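Rd1NTF2_05_I64F_A80G_T94P_D101K_L106W (Synthetic construct, PDB 6W3F) is a computationally designed protein with an NTF2-like fold, made to explore diverse pocket shapes, and has no established natural function. Local coordinates at residues Asn4-Lys9 with Gly75-Gln80; Lys12-Ile17 with Leu96-Arg101; Lys41-Arg46 with Ala50-His55; Leu70-Gly75 with Gly105-Glu110. All coordinates share one frame; numbering follows the deposited sequence.

Contact 1 (Asn4-Lys9 with Gly75-Gln80)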
loop_
_atom_site.group_PDB
_atom_site.type_symbol
_atom_site.label_atom_id
_atom_site.label_comp_id
_atom_site.label_asym_id
_atom_site.label_seq_id
_atom_site.Cartn_x
_atom_site.Cartn_y
_atom_site.Cartn_z
ATOM N N ASN A 4 2.799 1.848 -18.995
ATOM C CA ASN A 4 1.489 2.246 -18.502
ATOM C C ASN A 4 0.860 1.198 -17.588
ATOM O O ASN A 4 -0.175 1.482 -16.966
ATOM C CB ASN A 4 0.576 2.554 -19.694
ATOM C CG ASN A 4 1.150 3.639 -20.599
ATOM O OD1 ASN A 4 1.740 4.600 -20.119
ATOM N ND2 ASN A 4 0.992 3.479 -21.906
ATOM N N ASP A 5 1.447 0.011 -17.483
ATOM C CA ASP A 5 0.923 -1.001 -16.576
ATOM C C ASP A 5 1.505 -0.880 -15.178
ATOM O O ASP A 5 1.166 -1.703 -14.309
ATOM C CB ASP A 5 1.180 -2.403 -17.129
ATOM C CG ASP A 5 0.375 -3.474 -16.401
ATOM O OD1 ASP A 5 -0.872 -3.346 -16.298
ATOM O OD2 ASP A 5 0.986 -4.448 -15.921
ATOM N N THR A 6 2.355 0.126 -14.936
ATOM C CA THR A 6 3.047 0.225 -13.654
ATOM C C THR A 6 2.051 0.205 -12.499
ATOM O O THR A 6 2.155 -0.611 -11.579
ATOM C CB THR A 6 3.893 1.508 -13.598
ATOM O OG1 THR A 6 4.855 1.504 -14.652
ATOM C CG2 THR A 6 4.615 1.621 -12.249
ATOM N N ALA A 7 1.055 1.094 -12.548
ATOM C CA ALA A 7 0.158 1.246 -11.410
ATOM C C ALA A 7 -0.601 -0.048 -11.116
ATOM O O ALA A 7 -0.596 -0.533 -9.980
ATOM C CB ALA A 7 -0.795 2.404 -11.652
ATOM N N ARG A 8 -1.262 -0.624 -12.122
ATOM C CA ARG A 8 -2.000 -1.863 -11.898
ATOM C C ARG A 8 -1.108 -2.938 -11.283
ATOM O O ARG A 8 -1.522 -3.656 -10.359
ATOM C CB ARG A 8 -2.583 -2.354 -13.228
ATOM C CG ARG A 8 -3.418 -3.622 -13.101
ATOM C CD ARG A 8 -3.343 -4.461 -14.366
ATOM N NE ARG A 8 -2.000 -4.992 -14.566
ATOM C CZ ARG A 8 -1.561 -6.122 -14.022
ATOM N NH1 ARG A 8 -2.360 -6.846 -13.243
ATOM N NH2 ARG A 8 -0.326 -6.527 -14.259
ATOM N N LYS A 9 0.105 -3.081 -11.795
ATOM C CA LYS A 9 1.017 -4.101 -11.293
ATOM C C LYS A 9 1.396 -3.853 -9.832
ATOM O O LYS A 9 1.394 -4.782 -9.009
ATOM C CB LYS A 9 2.264 -4.147 -12.177
ATOM C CG LYS A 9 3.177 -5.359 -11.908
ATOM N N GLY A 75 10.446 8.321 -11.941
ATOM C CA GLY A 75 10.601 7.382 -10.849
ATOM C C GLY A 75 9.918 7.758 -9.554
ATOM O O GLY A 75 10.297 7.251 -8.498
ATOM N N ARG A 76 8.900 8.625 -9.615
ATOM C CA ARG A 76 8.119 9.050 -8.460
ATOM C C ARG A 76 6.669 8.794 -8.806
ATOM O O ARG A 76 6.185 9.297 -9.830
ATOM C CB ARG A 76 8.326 10.541 -8.161
ATOM C CG ARG A 76 7.432 11.106 -7.056
ATOM C CD ARG A 76 7.680 12.605 -6.840
ATOM N N LEU A 77 5.981 8.014 -7.990
ATOM C CA LEU A 77 4.606 7.651 -8.302
ATOM C C LEU A 77 3.707 7.974 -7.121
ATOM O O LEU A 77 3.946 7.515 -6.004
ATOM C CB LEU A 77 4.519 6.174 -8.686
ATOM C CG LEU A 77 3.172 5.703 -9.230
ATOM C CD1 LEU A 77 3.414 4.450 -10.034
ATOM C CD2 LEU A 77 2.227 5.445 -8.111
ATOM N N ARG A 78 2.642 8.738 -7.379
ATOM C CA ARG A 78 1.632 9.013 -6.368
ATOM C C ARG A 78 0.286 8.490 -6.862
ATOM O O ARG A 78 -0.068 8.688 -8.029
ATOM C CB ARG A 78 1.576 10.514 -6.077
ATOM C CG ARG A 78 0.439 10.944 -5.160
ATOM C CD ARG A 78 0.581 12.420 -4.774
ATOM N NE ARG A 78 1.868 12.643 -4.120
ATOM C CZ ARG A 78 2.382 13.832 -3.825
ATOM N NH1 ARG A 78 1.720 14.946 -4.120
ATOM N NH2 ARG A 78 3.572 13.898 -3.236
ATOM N N MET A 79 -0.436 7.785 -5.996
ATOM C CA MET A 79 -1.774 7.326 -6.345
ATOM C C MET A 79 -2.711 7.523 -5.162
ATOM O O MET A 79 -2.313 7.458 -4.008
ATOM C CB MET A 79 -1.781 5.874 -6.823
ATOM C CG MET A 79 -1.269 4.874 -5.827
ATOM S SD MET A 79 -1.347 3.142 -6.374
ATOM C CE MET A 79 -0.582 3.302 -7.994
ATOM N N GLN A 80 -3.967 7.821 -5.482
ATOM C CA GLN A 80 -5.014 8.140 -4.527
ATOM C C GLN A 80 -6.215 7.310 -4.958
ATOM O O GLN A 80 -6.511 7.209 -6.159
ATOM C CB GLN A 80 -5.337 9.643 -4.532
ATOM C CG GLN A 80 -5.972 10.209 -3.254
ATOM C CD GLN A 80 -7.374 9.679 -2.956
ATOM O OE1 GLN A 80 -8.100 9.230 -3.852
ATOM N NE2 GLN A 80 -7.760 9.730 -1.681
#
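Ala7, in the first turn of helix 6-20, lies opposite Met79 of strand 76-87 with the two CA atoms 8.1 Å apart, a separation well matched by a small residue on the helix and a longer one on the strand. Ala7 offers its single methyl, CB, and Met79 meets it with its terminal methyl, CE lying 3.8 Å from Ala7 CB and 4.1 Å from Ala7 CA. The methionine gets there by bending: chi3 of 49° turns CE out of line with the chain. Two residues back along the strand, toward the hairpin, Thr6 CG2 touches Leu77 CD1 at 3.8 Å, the two side chains passing alongside each other in opposite directions. Threonine suits this spot because it is two-sided: CG2 goes to the leucine while OG1 is hydrogen-bonded to Glu3 O. On the helix side turned from the strand, Arg8 holds Asp5 side-on, with NE 2.6 Å from Asp5 OD1 and NH2 3.0 Å from Asp5 OD2, both nearly in the guanidinium plane. Leu77 also touches Ile10 and Met79 touches Ile11, so the packing continues along the helix. An N-terminal helix laid against a curved, mostly antiparallel sheet is characteristic of the NTF2-like fold.

Contact 2 (Lys12-Ile17 with Leu96-Arg101)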
loop_
_atom_site.group_PDB
_atom_site.type_symbol
_atom_site.label_atom_id
_atom_site.label_comp_id
_atom_site.label_asym_id
_atom_site.label_seq_id
_atom_site.Cartn_x
_atom_site.Cartn_y
_atom_site.Cartn_z
ATOM N N LYS A 12 -1.588 -4.787 -7.531
ATOM C CA LYS A 12 -1.843 -6.218 -7.379
ATOM C C LYS A 12 -0.751 -6.896 -6.547
ATOM O O LYS A 12 -1.032 -7.746 -5.681
ATOM C CB LYS A 12 -1.958 -6.887 -8.751
ATOM C CG LYS A 12 -2.271 -8.392 -8.657
ATOM C CD LYS A 12 -2.630 -8.989 -10.016
ATOM C CE LYS A 12 -3.236 -10.387 -9.860
ATOM N NZ LYS A 12 -2.372 -11.277 -9.025
ATOM N N THR A 13 0.512 -6.586 -6.839
ATOM C CA THR A 13 1.606 -7.145 -6.040
ATOM C C THR A 13 1.377 -6.812 -4.577
ATOM O O THR A 13 1.363 -7.699 -3.717
ATOM C CB THR A 13 2.950 -6.599 -6.521
ATOM O OG1 THR A 13 3.143 -6.955 -7.898
ATOM C CG2 THR A 13 4.112 -7.159 -5.690
ATOM N N LEU A 14 1.114 -5.535 -4.290
ATOM C CA LEU A 14 0.936 -5.116 -2.905
ATOM C C LEU A 14 -0.249 -5.833 -2.275
ATOM O O LEU A 14 -0.151 -6.342 -1.156
ATOM C CB LEU A 14 0.762 -3.606 -2.815
ATOM C CG LEU A 14 1.830 -2.859 -2.028
ATOM C CD1 LEU A 14 1.460 -1.395 -1.776
ATOM C CD2 LEU A 14 2.128 -3.572 -0.700
ATOM N N LEU A 15 -1.384 -5.888 -2.987
ATOM C CA LEU A 15 -2.577 -6.524 -2.433
ATOM C C LEU A 15 -2.345 -8.004 -2.170
ATOM O O LEU A 15 -2.780 -8.542 -1.145
ATOM C CB LEU A 15 -3.763 -6.358 -3.383
ATOM C CG LEU A 15 -4.484 -5.006 -3.461
ATOM C CD1 LEU A 15 -5.564 -5.060 -4.536
ATOM C CD2 LEU A 15 -5.058 -4.643 -2.093
ATOM N N ASP A 16 -1.690 -8.687 -3.099
ATOM C CA ASP A 16 -1.405 -10.102 -2.907
ATOM C C ASP A 16 -0.431 -10.326 -1.748
ATOM O O ASP A 16 -0.583 -11.282 -0.988
ATOM C CB ASP A 16 -0.869 -10.694 -4.210
ATOM C CG ASP A 16 -1.942 -10.790 -5.290
ATOM O OD1 ASP A 16 -3.115 -10.518 -4.967
ATOM O OD2 ASP A 16 -1.621 -11.133 -6.453
ATOM N N ILE A 17 0.567 -9.465 -1.579
ATOM C CA ILE A 17 1.439 -9.587 -0.412
ATOM C C ILE A 17 0.623 -9.439 0.868
ATOM O O ILE A 17 0.701 -10.268 1.783
ATOM C CB ILE A 17 2.586 -8.556 -0.489
ATOM C CG1 ILE A 17 3.550 -8.940 -1.625
ATOM C CG2 ILE A 17 3.303 -8.459 0.852
ATOM C CD1 ILE A 17 4.607 -7.908 -1.919
ATOM N N LEU A 96 -7.297 6.149 0.440
ATOM C CA LEU A 96 -5.892 5.771 0.612
ATOM C C LEU A 96 -5.060 6.555 -0.392
ATOM O O LEU A 96 -5.442 6.658 -1.561
ATOM C CB LEU A 96 -5.701 4.263 0.419
ATOM C CG LEU A 96 -4.248 3.766 0.334
ATOM C CD1 LEU A 96 -3.640 3.975 1.699
ATOM C CD2 LEU A 96 -4.184 2.337 -0.087
ATOM N N GLU A 97 -3.948 7.117 0.070
ATOM C CA GLU A 97 -2.958 7.751 -0.784
ATOM C C GLU A 97 -1.611 7.062 -0.516
ATOM O O GLU A 97 -1.272 6.788 0.637
ATOM C CB GLU A 97 -2.828 9.231 -0.507
ATOM C CG GLU A 97 -1.805 9.904 -1.455
ATOM C CD GLU A 97 -1.503 11.369 -1.126
ATOM O OE1 GLU A 97 -1.261 11.696 0.064
ATOM O OE2 GLU A 97 -1.489 12.189 -2.072
ATOM N N MET A 98 -0.880 6.757 -1.573
ATOM C CA MET A 98 0.441 6.131 -1.438
ATOM C C MET A 98 1.413 6.817 -2.381
ATOM O O MET A 98 1.042 7.248 -3.479
ATOM C CB MET A 98 0.373 4.645 -1.752
ATOM C CG MET A 98 -0.441 3.848 -0.756
ATOM S SD MET A 98 -0.327 2.101 -1.073
ATOM C CE MET A 98 -1.053 1.982 -2.694
ATOM N N VAL A 99 2.656 6.952 -1.932
ATOM C CA VAL A 99 3.723 7.536 -2.725
ATOM C C VAL A 99 4.832 6.493 -2.833
ATOM O O VAL A 99 5.230 5.906 -1.824
ATOM C CB VAL A 99 4.246 8.835 -2.085
ATOM C CG1 VAL A 99 5.334 9.479 -2.940
ATOM C CG2 VAL A 99 3.097 9.805 -1.857
ATOM N N PHE A 100 5.295 6.257 -4.051
ATOM C CA PHE A 100 6.302 5.254 -4.364
ATOM C C PHE A 100 7.521 5.938 -4.978
ATOM O O PHE A 100 7.416 6.962 -5.651
ATOM C CB PHE A 100 5.765 4.178 -5.348
ATOM C CG PHE A 100 4.649 3.335 -4.802
ATOM C CD1 PHE A 100 3.343 3.819 -4.784
ATOM C CD2 PHE A 100 4.889 2.041 -4.348
ATOM C CE1 PHE A 100 2.310 3.036 -4.306
ATOM C CE2 PHE A 100 3.865 1.263 -3.857
ATOM C CZ PHE A 100 2.544 1.772 -3.857
ATOM N N ARG A 101 8.698 5.357 -4.760
ATOM C CA ARG A 101 9.923 5.848 -5.369
ATOM C C ARG A 101 10.665 4.646 -5.945
ATOM O O ARG A 101 10.795 3.611 -5.283
ATOM C CB ARG A 101 10.800 6.597 -4.355
ATOM C CG ARG A 101 11.974 7.371 -4.954
ATOM C CD ARG A 101 11.587 8.785 -5.389
#
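Leu14 reaches from helix 6-20 toward Met98 and Phe100 of strand 90-103, and one of its methyls makes the whole contact. Its CB sets out toward the strand but meets none of its side chains, for the backbones are far apart here, 11.4 Å between Leu14 CA and Met98 CA. At CG the chain divides. With chi2 at -170°, CD1 stands anti to CA and so projects farthest from the helix. This tip approaches Phe100 at the ring edge, close to its plane, 3.9 Å from CZ and 4.1 Å from CE2; it also meets Met98 SD at 4.0 Å, the leucine and the methionine arriving tip to tip. The first torsion of Leu14, -118°, falls off the staggered positions, which may be a cost paid for placing the branch.

In the NTF2-like fold a long helix crosses the concave side of a bent sheet, and here the long apolar side chains of leucine, methionine and phenylalanine fill the space between helix and sheet near the middle of the protein. Met98 bends at chi3 (-63°), which brings its CE to the edge of the same Phe100 ring, in plane with it. Leu14 also touches Ile109 of strand 106-114 and Leu26 of helix 23-28. The other side of the helix is polar: Lys12 NZ forms a salt bridge of 2.7 Å with Asp16 OD2, one turn on, using the syn lone pair of that oxygen, while Thr13 OG1 is hydrogen-bonded to Lys9 O.

Contact 3 (Lys41-Arg46 with Ala50-His55)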
loop_
_atom_site.group_PDB
_atom_site.type_symbol
_atom_site.label_atom_id
_atom_site.label_comp_id
_atom_site.label_asym_id
_atom_site.label_seq_id
_atom_site.Cartn_x
_atom_site.Cartn_y
_atom_site.Cartn_z
ATOM N N LYS A 41 -3.039 7.413 13.902
ATOM C CA LYS A 41 -1.788 6.773 14.264
ATOM C C LYS A 41 -0.751 6.938 13.163
ATOM O O LYS A 41 -1.068 6.861 11.968
ATOM C CB LYS A 41 -2.019 5.291 14.549
ATOM C CG LYS A 41 -0.774 4.568 14.976
ATOM C CD LYS A 41 -1.086 3.140 15.384
ATOM C CE LYS A 41 0.136 2.477 15.993
ATOM N NZ LYS A 41 0.674 3.281 17.122
ATOM N N THR A 42 0.496 7.165 13.574
ATOM C CA THR A 42 1.595 7.346 12.643
ATOM C C THR A 42 2.743 6.418 13.015
ATOM O O THR A 42 3.195 6.405 14.163
ATOM C CB THR A 42 2.081 8.799 12.620
ATOM O OG1 THR A 42 1.051 9.636 12.075
ATOM C CG2 THR A 42 3.337 8.909 11.773
ATOM N N VAL A 43 3.221 5.669 12.028
ATOM C CA VAL A 43 4.243 4.643 12.197
ATOM C C VAL A 43 5.413 5.015 11.297
ATOM O O VAL A 43 5.212 5.334 10.120
ATOM C CB VAL A 43 3.679 3.255 11.836
ATOM C CG1 VAL A 43 4.735 2.191 11.921
ATOM C CG2 VAL A 43 2.450 2.914 12.735
ATOM N N HIS A 44 6.631 4.972 11.841
ATOM C CA HIS A 44 7.824 5.318 11.082
ATOM C C HIS A 44 8.728 4.108 10.935
ATOM O O HIS A 44 8.894 3.342 11.887
ATOM C CB HIS A 44 8.623 6.434 11.752
ATOM C CG HIS A 44 8.009 7.782 11.589
ATOM N ND1 HIS A 44 8.300 8.601 10.524
ATOM C CD2 HIS A 44 7.116 8.456 12.350
ATOM C CE1 HIS A 44 7.626 9.729 10.642
ATOM N NE2 HIS A 44 6.897 9.666 11.742
ATOM N N GLY A 45 9.258 3.913 9.745
ATOM C CA GLY A 45 10.263 2.861 9.553
ATOM C C GLY A 45 9.641 1.589 8.980
ATOM O O GLY A 45 8.538 1.159 9.314
ATOM N N ARG A 46 10.453 0.916 8.168
ATOM C CA ARG A 46 10.055 -0.292 7.461
ATOM C C ARG A 46 9.625 -1.390 8.426
ATOM O O ARG A 46 8.562 -1.991 8.262
ATOM C CB ARG A 46 11.236 -0.737 6.587
ATOM C CG ARG A 46 11.001 -1.916 5.716
ATOM C CD ARG A 46 12.184 -2.872 5.778
ATOM N NE ARG A 46 13.484 -2.299 5.422
ATOM C CZ ARG A 46 13.945 -2.194 4.179
ATOM N NH1 ARG A 46 13.195 -2.583 3.153
ATOM N NH2 ARG A 46 15.155 -1.692 3.956
ATOM N N ALA A 50 5.609 -2.396 8.457
ATOM C CA ALA A 50 5.217 -3.704 7.944
ATOM C C ALA A 50 4.491 -4.512 9.011
ATOM O O ALA A 50 3.402 -5.039 8.773
ATOM C CB ALA A 50 6.450 -4.467 7.456
ATOM N N LYS A 51 5.094 -4.638 10.194
ATOM C CA LYS A 51 4.420 -5.313 11.294
ATOM C C LYS A 51 3.022 -4.743 11.503
ATOM O O LYS A 51 2.043 -5.485 11.576
ATOM C CB LYS A 51 5.245 -5.180 12.574
ATOM C CG LYS A 51 4.637 -5.868 13.794
ATOM C CD LYS A 51 5.419 -5.518 15.049
ATOM N N PHE A 52 2.916 -3.420 11.612
ATOM C CA PHE A 52 1.640 -2.824 11.973
ATOM C C PHE A 52 0.609 -3.076 10.887
ATOM O O PHE A 52 -0.504 -3.528 11.174
ATOM C CB PHE A 52 1.815 -1.328 12.223
ATOM C CG PHE A 52 0.538 -0.610 12.464
ATOM C CD1 PHE A 52 -0.152 -0.763 13.659
ATOM C CD2 PHE A 52 0.026 0.224 11.498
ATOM C CE1 PHE A 52 -1.343 -0.096 13.873
ATOM C CE2 PHE A 52 -1.167 0.886 11.704
ATOM C CZ PHE A 52 -1.849 0.730 12.893
ATOM N N LEU A 53 0.975 -2.826 9.625
ATOM C CA LEU A 53 0.046 -3.060 8.525
ATOM C C LEU A 53 -0.335 -4.531 8.404
ATOM O O LEU A 53 -1.512 -4.869 8.248
ATOM C CB LEU A 53 0.647 -2.555 7.217
ATOM C CG LEU A 53 0.743 -1.032 7.152
ATOM C CD1 LEU A 53 1.278 -0.575 5.796
ATOM C CD2 LEU A 53 -0.605 -0.376 7.432
ATOM N N ALA A 54 0.647 -5.426 8.459
ATOM C CA ALA A 54 0.354 -6.844 8.295
ATOM C C ALA A 54 -0.657 -7.326 9.323
ATOM O O ALA A 54 -1.520 -8.156 9.016
ATOM C CB ALA A 54 1.645 -7.670 8.416
ATOM N N HIS A 55 -0.537 -6.860 10.570
ATOM C CA HIS A 55 -1.466 -7.300 11.609
ATOM C C HIS A 55 -2.890 -6.832 11.314
ATOM O O HIS A 55 -3.833 -7.633 11.334
ATOM C CB HIS A 55 -0.984 -6.792 12.970
ATOM C CG HIS A 55 -1.839 -7.215 14.127
ATOM N ND1 HIS A 55 -2.363 -6.311 15.028
ATOM C CD2 HIS A 55 -2.254 -8.438 14.538
ATOM C CE1 HIS A 55 -3.068 -6.956 15.939
ATOM N NE2 HIS A 55 -3.020 -8.248 15.665
#
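The ring of Phe52 carries Val43 over one face, its CG2 4.2 Å from the ring centroid and 26° off the normal, a CH-pi contact whose closest pair is Val43 CG2 to Phe52 CD2 at 3.8 Å. Lys41 arrives on the same side of the ring plane but obliquely, its aliphatic CD 3.5 Å from Phe52 CZ, and CE is close to CE1. Lysine suits this exposed place because its methylene chain packs on the ring while the ammonium end bends away at chi4 (55°); NZ stands 5.6 Å from the centroid, at most a weak cation-pi attraction. Phe52 holds CG anti to its backbone N, chi1 174°, which swings the ring out over the strand. An alanine at Phe52 is likely to strip Val43 and the Lys41 methylenes of their aromatic cover and open a gap between helix and strand.

The chain turns from strand to helix through Gly45, the N-cap, whose backbone would jam any CB against the carbonyl O of the preceding residue. Ala50 N then bonds to Arg46 O at 3.0 Å, the first-turn helix bond. Arg46 NH1 is hydrogen-bonded to Arg27 O. Helix 46-56 thus lies over edge strand 41-44, with Phe52 and Leu53 also touching Val38 of strand 34-38, while Ala50 and Leu53 pack on helix 23-28 and on Met30 of strand 30-31.

Contact 4 (Leu70-Gly75 with Gly105-Glu110)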
loop_
_atom_site.group_PDB
_atom_site.type_symbol
_atom_site.label_atom_id
_atom_site.label_comp_id
_atom_site.label_asym_id
_atom_site.label_seq_id
_atom_site.Cartn_x
_atom_site.Cartn_y
_atom_site.Cartn_z
ATOM N N LEU A 70 -3.615 9.237 -10.246
ATOM C CA LEU A 70 -2.257 8.736 -10.409
ATOM C C LEU A 70 -1.411 9.845 -11.013
ATOM O O LEU A 70 -1.831 10.503 -11.967
ATOM C CB LEU A 70 -2.237 7.532 -11.342
ATOM C CG LEU A 70 -0.871 7.084 -11.855
ATOM C CD1 LEU A 70 -0.066 6.440 -10.717
ATOM C CD2 LEU A 70 -1.059 6.098 -13.026
ATOM N N HIS A 71 -0.211 10.026 -10.473
ATOM C CA HIS A 71 0.805 10.897 -11.052
ATOM C C HIS A 71 2.096 10.084 -11.001
ATOM O O HIS A 71 2.476 9.620 -9.928
ATOM C CB HIS A 71 0.922 12.210 -10.275
ATOM C CG HIS A 71 2.096 13.059 -10.671
ATOM N ND1 HIS A 71 3.057 13.473 -9.768
ATOM C CD2 HIS A 71 2.461 13.576 -11.869
ATOM C CE1 HIS A 71 3.959 14.217 -10.393
ATOM N NE2 HIS A 71 3.632 14.285 -11.673
ATOM N N ASN A 72 2.684 9.796 -12.170
ATOM C CA ASN A 72 3.877 8.944 -12.272
ATOM C C ASN A 72 4.865 9.614 -13.215
ATOM O O ASN A 72 4.577 9.787 -14.404
ATOM C CB ASN A 72 3.542 7.535 -12.786
ATOM C CG ASN A 72 4.771 6.636 -12.929
ATOM O OD1 ASN A 72 5.778 6.843 -12.275
ATOM N ND2 ASN A 72 4.675 5.621 -13.785
ATOM N N HIS A 73 6.039 9.951 -12.703
ATOM C CA HIS A 73 7.043 10.604 -13.523
ATOM C C HIS A 73 8.397 10.513 -12.840
ATOM O O HIS A 73 8.490 10.629 -11.620
ATOM C CB HIS A 73 6.717 12.074 -13.746
ATOM C CG HIS A 73 7.770 12.821 -14.506
ATOM N ND1 HIS A 73 8.115 12.507 -15.803
ATOM C CD2 HIS A 73 8.536 13.884 -14.157
ATOM C CE1 HIS A 73 9.044 13.351 -16.224
ATOM N NE2 HIS A 73 9.305 14.205 -15.249
ATOM N N ASN A 74 9.440 10.391 -13.648
ATOM C CA ASN A 74 10.821 10.406 -13.139
ATOM C C ASN A 74 11.004 9.527 -11.903
ATOM O O ASN A 74 11.656 9.915 -10.927
ATOM C CB ASN A 74 11.251 11.848 -12.850
ATOM C CG ASN A 74 12.745 11.984 -12.602
ATOM O OD1 ASN A 74 13.550 11.897 -13.533
ATOM N ND2 ASN A 74 13.117 12.215 -11.348
ATOM N N GLY A 75 10.446 8.321 -11.941
ATOM C CA GLY A 75 10.601 7.382 -10.849
ATOM C C GLY A 75 9.918 7.758 -9.554
ATOM O O GLY A 75 10.297 7.251 -8.498
ATOM N N GLY A 105 15.212 -0.097 -10.367
ATOM C CA GLY A 105 14.116 -0.753 -11.047
ATOM C C GLY A 105 13.068 -1.343 -10.138
ATOM O O GLY A 105 12.292 -2.191 -10.577
ATOM N N LYS A 106 13.019 -0.914 -8.878
ATOM C CA LYS A 106 12.148 -1.501 -7.871
ATOM C C LYS A 106 11.413 -0.389 -7.147
ATOM O O LYS A 106 12.038 0.546 -6.639
ATOM C CB LYS A 106 12.950 -2.336 -6.869
ATOM C CG LYS A 106 12.093 -3.093 -5.877
ATOM C CD LYS A 106 12.955 -4.073 -5.062
ATOM C CE LYS A 106 12.113 -4.919 -4.110
ATOM N NZ LYS A 106 11.601 -4.143 -2.946
ATOM N N TRP A 107 10.090 -0.506 -7.103
ATOM C CA TRP A 107 9.264 0.498 -6.462
ATOM C C TRP A 107 9.182 0.217 -4.975
ATOM O O TRP A 107 8.917 -0.919 -4.555
ATOM C CB TRP A 107 7.882 0.488 -7.082
ATOM C CG TRP A 107 7.838 0.967 -8.485
ATOM C CD1 TRP A 107 7.814 0.196 -9.611
ATOM C CD2 TRP A 107 7.835 2.323 -8.923
ATOM N NE1 TRP A 107 7.776 0.995 -10.731
ATOM C CE2 TRP A 107 7.775 2.307 -10.334
ATOM C CE3 TRP A 107 7.865 3.554 -8.261
ATOM C CZ2 TRP A 107 7.755 3.474 -11.094
ATOM C CZ3 TRP A 107 7.822 4.713 -9.013
ATOM C CH2 TRP A 107 7.774 4.663 -10.421
ATOM N N LEU A 108 9.406 1.257 -4.180
ATOM C CA LEU A 108 9.336 1.169 -2.728
ATOM C C LEU A 108 8.358 2.210 -2.205
ATOM O O LEU A 108 8.299 3.334 -2.713
ATOM C CB LEU A 108 10.704 1.390 -2.101
ATOM C CG LEU A 108 11.783 0.327 -2.375
ATOM C CD1 LEU A 108 13.062 0.888 -1.812
ATOM C CD2 LEU A 108 11.425 -1.005 -1.766
ATOM N N ILE A 109 7.595 1.845 -1.180
ATOM C CA ILE A 109 6.607 2.750 -0.614
ATOM C C ILE A 109 7.311 3.748 0.285
ATOM O O ILE A 109 7.980 3.349 1.255
ATOM C CB ILE A 109 5.538 1.990 0.178
ATOM C CG1 ILE A 109 4.979 0.817 -0.628
ATOM C CG2 ILE A 109 4.409 2.937 0.569
ATOM C CD1 ILE A 109 4.227 -0.183 0.249
ATOM N N GLU A 110 7.183 5.040 -0.048
ATOM C CA GLU A 110 7.735 6.085 0.806
ATOM C C GLU A 110 6.727 6.586 1.832
ATOM O O GLU A 110 7.087 6.886 2.976
ATOM C CB GLU A 110 8.203 7.301 -0.006
ATOM C CG GLU A 110 9.406 7.161 -0.814
ATOM C CD GLU A 110 9.829 8.490 -1.413
ATOM O OE1 GLU A 110 9.157 9.516 -1.146
ATOM O OE2 GLU A 110 10.824 8.509 -2.146
#
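Asn72 OD1 comes within 3.5 Å of Trp107 CH2, and on the opposite side of the indole plane Gly75 O lies 3.6 Å from Trp107 CZ3. Both oxygens sit obliquely at the far rim of the six-membered ring, which is wedged between them; neither approach is a hydrogen bond, though the slightly positive ring hydrogens probably make an oxygen a tolerable neighbour there. The Asn72 amide is turned 68° from the indole, so the groups do not stack. Its side chain is extended, CG anti to the backbone N at chi1 179°, which brings OD1 to the tryptophan. The backbone of Gly75 joins in too, its C lying 3.7 Å from CZ3. Glycine fits because its phi is positive, as is that of Asn74.

Trp107, evidently the tryptophan named among the construct's substitutions, starts from strand 106-114 and reaches across two intervening strands to the end of strand 62-73. On the way it touches Phe100 and Leu77, and from the helix Thr6 and Ile10 press on it. With a serine here, Asn72 and Gly75 would probably lose their neighbour on strand 106-114, and the parts of Leu77 and Phe100 now touching the indole would lie more open.

Lys106, beside it, turns elsewhere, its NZ in a salt bridge with Asp28. Asn74 and Gly75 form a two-residue turn of type I' character between strands 62-73 and 76-87, a classic Asn-Gly beta-hairpin, and the contact packs an indole against such a hairpin end in the meandering, mostly antiparallel sheet of the NTF2-like fold.

In the fold
Contacts 1, 2 and 4 form one continuous cluster. Contacts 1 and 4 share Gly75 and have centres about 6 Å apart; the centre of contact 2 lies about 9 Å from that of contact 1 and about 10 Å from that of contact 4. Probable backbone bonds between neighbouring strands join them, Leu77 O to Phe100 N at 2.7 Å and Val99 O to Glu110 N at 2.8 Å, and helix 6-20 serves both contact 1 and contact 2. Contact 3 stands apart on the far edge of the same sheet, its centre about 14 Å from that of contact 2. NTF2-like folds usually hold their pocket between sheet and helices; contact 2 lies nearest the chain's centre, about 3 Å away.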